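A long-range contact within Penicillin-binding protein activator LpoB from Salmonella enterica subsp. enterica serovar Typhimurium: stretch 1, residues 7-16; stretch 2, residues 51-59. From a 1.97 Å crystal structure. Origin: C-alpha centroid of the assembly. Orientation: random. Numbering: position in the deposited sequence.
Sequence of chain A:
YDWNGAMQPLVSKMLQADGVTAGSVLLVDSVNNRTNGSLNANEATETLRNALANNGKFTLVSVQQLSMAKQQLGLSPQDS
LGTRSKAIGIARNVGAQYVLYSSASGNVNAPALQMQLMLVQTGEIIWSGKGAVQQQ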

# COMPACT_ATOMS: atom_id res chain seq x y z
N MSE A 7 0.54 -12.02 1.12
CA MSE A 7 1.32 -10.79 0.90
C MSE A 7 2.77 -11.07 0.54
O MSE A 7 3.35 -10.39 -0.29
CB MSE A 7 1.23 -9.92 2.13
CG MSE A 7 0.06 -8.95 2.06
SE MSE A 7 -0.38 -8.23 3.84
CE MSE A 7 -1.83 -7.06 3.23
N GLN A 8 3.37 -12.12 1.12
CA GLN A 8 4.79 -12.42 0.95
C GLN A 8 5.17 -12.70 -0.49
O GLN A 8 6.15 -12.17 -1.01
CB GLN A 8 5.24 -13.60 1.84
CG GLN A 8 5.12 -13.40 3.33
CD GLN A 8 6.00 -12.29 3.86
OE1 GLN A 8 7.05 -11.98 3.29
NE2 GLN A 8 5.55 -11.66 4.95
N PRO A 9 4.41 -13.56 -1.17
CA PRO A 9 4.73 -13.83 -2.55
C PRO A 9 4.57 -12.60 -3.45
O PRO A 9 5.29 -12.50 -4.43
CB PRO A 9 3.73 -14.92 -2.95
CG PRO A 9 2.78 -15.10 -1.83
CD PRO A 9 3.46 -14.55 -0.62
N LEU A 10 3.61 -11.73 -3.13
CA LEU A 10 3.32 -10.55 -3.97
C LEU A 10 4.42 -9.52 -3.75
O LEU A 10 4.93 -8.91 -4.69
CB LEU A 10 1.97 -9.97 -3.61
CG LEU A 10 0.71 -10.75 -4.01
CD1 LEU A 10 -0.56 -10.08 -3.52
CD2 LEU A 10 0.68 -10.86 -5.52
N VAL A 11 4.82 -9.34 -2.50
CA VAL A 11 5.96 -8.43 -2.21
C VAL A 11 7.24 -8.90 -2.88
O VAL A 11 8.03 -8.13 -3.39
CB VAL A 11 6.18 -8.26 -0.72
CG1 VAL A 11 7.53 -7.63 -0.45
CG2 VAL A 11 5.05 -7.42 -0.14
N SER A 12 7.45 -10.21 -2.87
CA SER A 12 8.61 -10.82 -3.48
C SER A 12 8.62 -10.61 -4.98
O SER A 12 9.67 -10.26 -5.49
CB SER A 12 8.62 -12.33 -3.15
OG SER A 12 9.72 -12.94 -3.75
N LYS A 13 7.47 -10.75 -5.63
CA LYS A 13 7.33 -10.51 -7.05
C LYS A 13 7.43 -9.02 -7.41
O LYS A 13 7.86 -8.65 -8.51
CB LYS A 13 5.99 -10.99 -7.55
CG LYS A 13 5.77 -12.48 -7.44
CD LYS A 13 4.30 -12.91 -7.63
CE LYS A 13 3.67 -12.22 -8.83
NZ LYS A 13 2.22 -12.52 -8.98
N MSE A 14 7.01 -8.16 -6.48
CA MSE A 14 7.10 -6.71 -6.73
C MSE A 14 8.55 -6.28 -6.67
O MSE A 14 8.97 -5.42 -7.41
CB MSE A 14 6.31 -5.95 -5.68
CG MSE A 14 6.29 -4.45 -5.94
SE MSE A 14 5.59 -3.61 -4.31
CE MSE A 14 7.26 -3.53 -3.30
N LEU A 15 9.33 -6.93 -5.81
CA LEU A 15 10.74 -6.61 -5.63
C LEU A 15 11.60 -7.09 -6.78
O LEU A 15 12.72 -6.59 -6.94
CB LEU A 15 11.25 -7.19 -4.33
CG LEU A 15 10.77 -6.46 -3.07
CD1 LEU A 15 11.26 -7.18 -1.81
CD2 LEU A 15 11.29 -5.04 -3.07
N GLN A 16 11.08 -8.01 -7.58
CA GLN A 16 11.80 -8.56 -8.74
C GLN A 16 11.51 -7.80 -10.02
O GLN A 16 12.18 -7.98 -11.05
CB GLN A 16 11.44 -10.03 -8.91
CG GLN A 16 11.74 -10.93 -7.71
CD GLN A 16 11.20 -12.36 -7.89
OE1 GLN A 16 10.87 -12.79 -9.01
NE2 GLN A 16 11.09 -13.12 -6.80
N ALA A 51 6.10 -6.84 5.87
CA ALA A 51 6.61 -7.53 4.69
C ALA A 51 7.49 -6.62 3.82
O ALA A 51 8.49 -7.07 3.26
CB ALA A 51 5.49 -8.12 3.84
N LEU A 52 7.12 -5.34 3.75
CA LEU A 52 7.85 -4.39 2.93
C LEU A 52 9.12 -3.86 3.57
O LEU A 52 10.12 -3.66 2.86
CB LEU A 52 6.93 -3.22 2.60
CG LEU A 52 5.79 -3.56 1.65
CD1 LEU A 52 4.73 -2.49 1.70
CD2 LEU A 52 6.29 -3.77 0.24
N ALA A 53 9.07 -3.62 4.89
CA ALA A 53 10.22 -3.20 5.67
C ALA A 53 11.27 -4.29 5.82
O ALA A 53 12.44 -3.96 6.01
CB ALA A 53 9.80 -2.74 7.06
N ASN A 54 10.88 -5.55 5.72
CA ASN A 54 11.77 -6.69 5.95
C ASN A 54 12.34 -7.19 4.64
O ASN A 54 13.54 -7.45 4.56
CB ASN A 54 11.03 -7.84 6.68
CG ASN A 54 10.64 -7.48 8.11
OD1 ASN A 54 11.06 -6.46 8.68
ND2 ASN A 54 9.81 -8.31 8.72
N ASN A 55 11.49 -7.34 3.63
CA ASN A 55 11.95 -7.66 2.27
C ASN A 55 12.10 -6.40 1.41
O ASN A 55 11.14 -5.68 1.17
CB ASN A 55 11.03 -8.65 1.56
CG ASN A 55 10.74 -9.90 2.38
OD1 ASN A 55 9.61 -10.37 2.39
ND2 ASN A 55 11.76 -10.44 3.06
N GLY A 56 13.32 -6.14 0.97
CA GLY A 56 13.56 -5.00 0.09
C GLY A 56 13.75 -3.67 0.79
O GLY A 56 13.90 -2.65 0.11
N LYS A 57 13.73 -3.66 2.14
CA LYS A 57 14.43 -2.70 2.98
C LYS A 57 14.00 -1.25 2.63
O LYS A 57 14.75 -0.29 2.86
CB LYS A 57 15.96 -2.86 2.86
CG LYS A 57 16.67 -1.93 1.86
CD LYS A 57 18.19 -2.14 1.68
CE LYS A 57 18.62 -2.31 0.23
NZ LYS A 57 18.88 -3.75 -0.09
N PHE A 58 12.78 -1.08 2.10
CA PHE A 58 12.22 0.25 1.90
C PHE A 58 12.24 1.03 3.20
O PHE A 58 12.12 0.45 4.27
CB PHE A 58 10.77 0.18 1.43
CG PHE A 58 10.58 -0.53 0.13
CD1 PHE A 58 10.87 0.10 -1.07
CD2 PHE A 58 10.11 -1.85 0.12
CE1 PHE A 58 10.70 -0.56 -2.27
CE2 PHE A 58 9.92 -2.50 -1.07
CZ PHE A 58 10.23 -1.86 -2.28
N THR A 59 12.41 2.33 3.11
CA THR A 59 12.03 3.26 4.15
C THR A 59 10.59 3.60 3.93
O THR A 59 10.24 4.16 2.89
CB THR A 59 12.84 4.57 4.05
OG1 THR A 59 14.19 4.24 4.29
CG2 THR A 59 12.39 5.57 5.11

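A helix meets the end of another helix and the loop after it, mostly through apolar packing, and the rule of the contact is shape. Stretch 1 presents Gln-8, Val-11, Met-14 and Leu-15, at i, i+3, i+6 and i+7, steps that gather side chains on one side of the helix. Stretch 2 answers first with the end of a helix, then with the loop that follows.

At Ala-51 the backbones come close, its CA 6.4 Å from Gln-8 CA. Its small methyl meets Val-11, CB to CG2 at 4.1 Å, and lies 3.7 Å from Gln-8 NE2, an amide nitrogen satisfied elsewhere in the structure. Leu-52 starts sideways, but its end comes nearer: CD2 sits 3.9 Å from Val-11 CG2 and 3.7 Å from CE of the selenomethionine Met-14.

Asn-55 leaves helical geometry, although its N still donates a hydrogen bond to Ala-51 O, at 3.0 Å. Leu-15 CD1 packs on this turn, 3.3 Å from Asn-55 O and 3.6 Å from Gly-56 N. At Gly-56, phi 84° and psi 3° would jam a CB against the carbonyl O of Asn-55, which by itself calls for glycine; an ideal CB would also clash with Leu-15 CD2, at 2.4 Å. Lys-57 points away. The chain then returns Phe-58 to the contact, where CZ lies 3.4 Å from Leu-15 CD2 and 3.6 Å from Met-14 CE, both oblique to the ring.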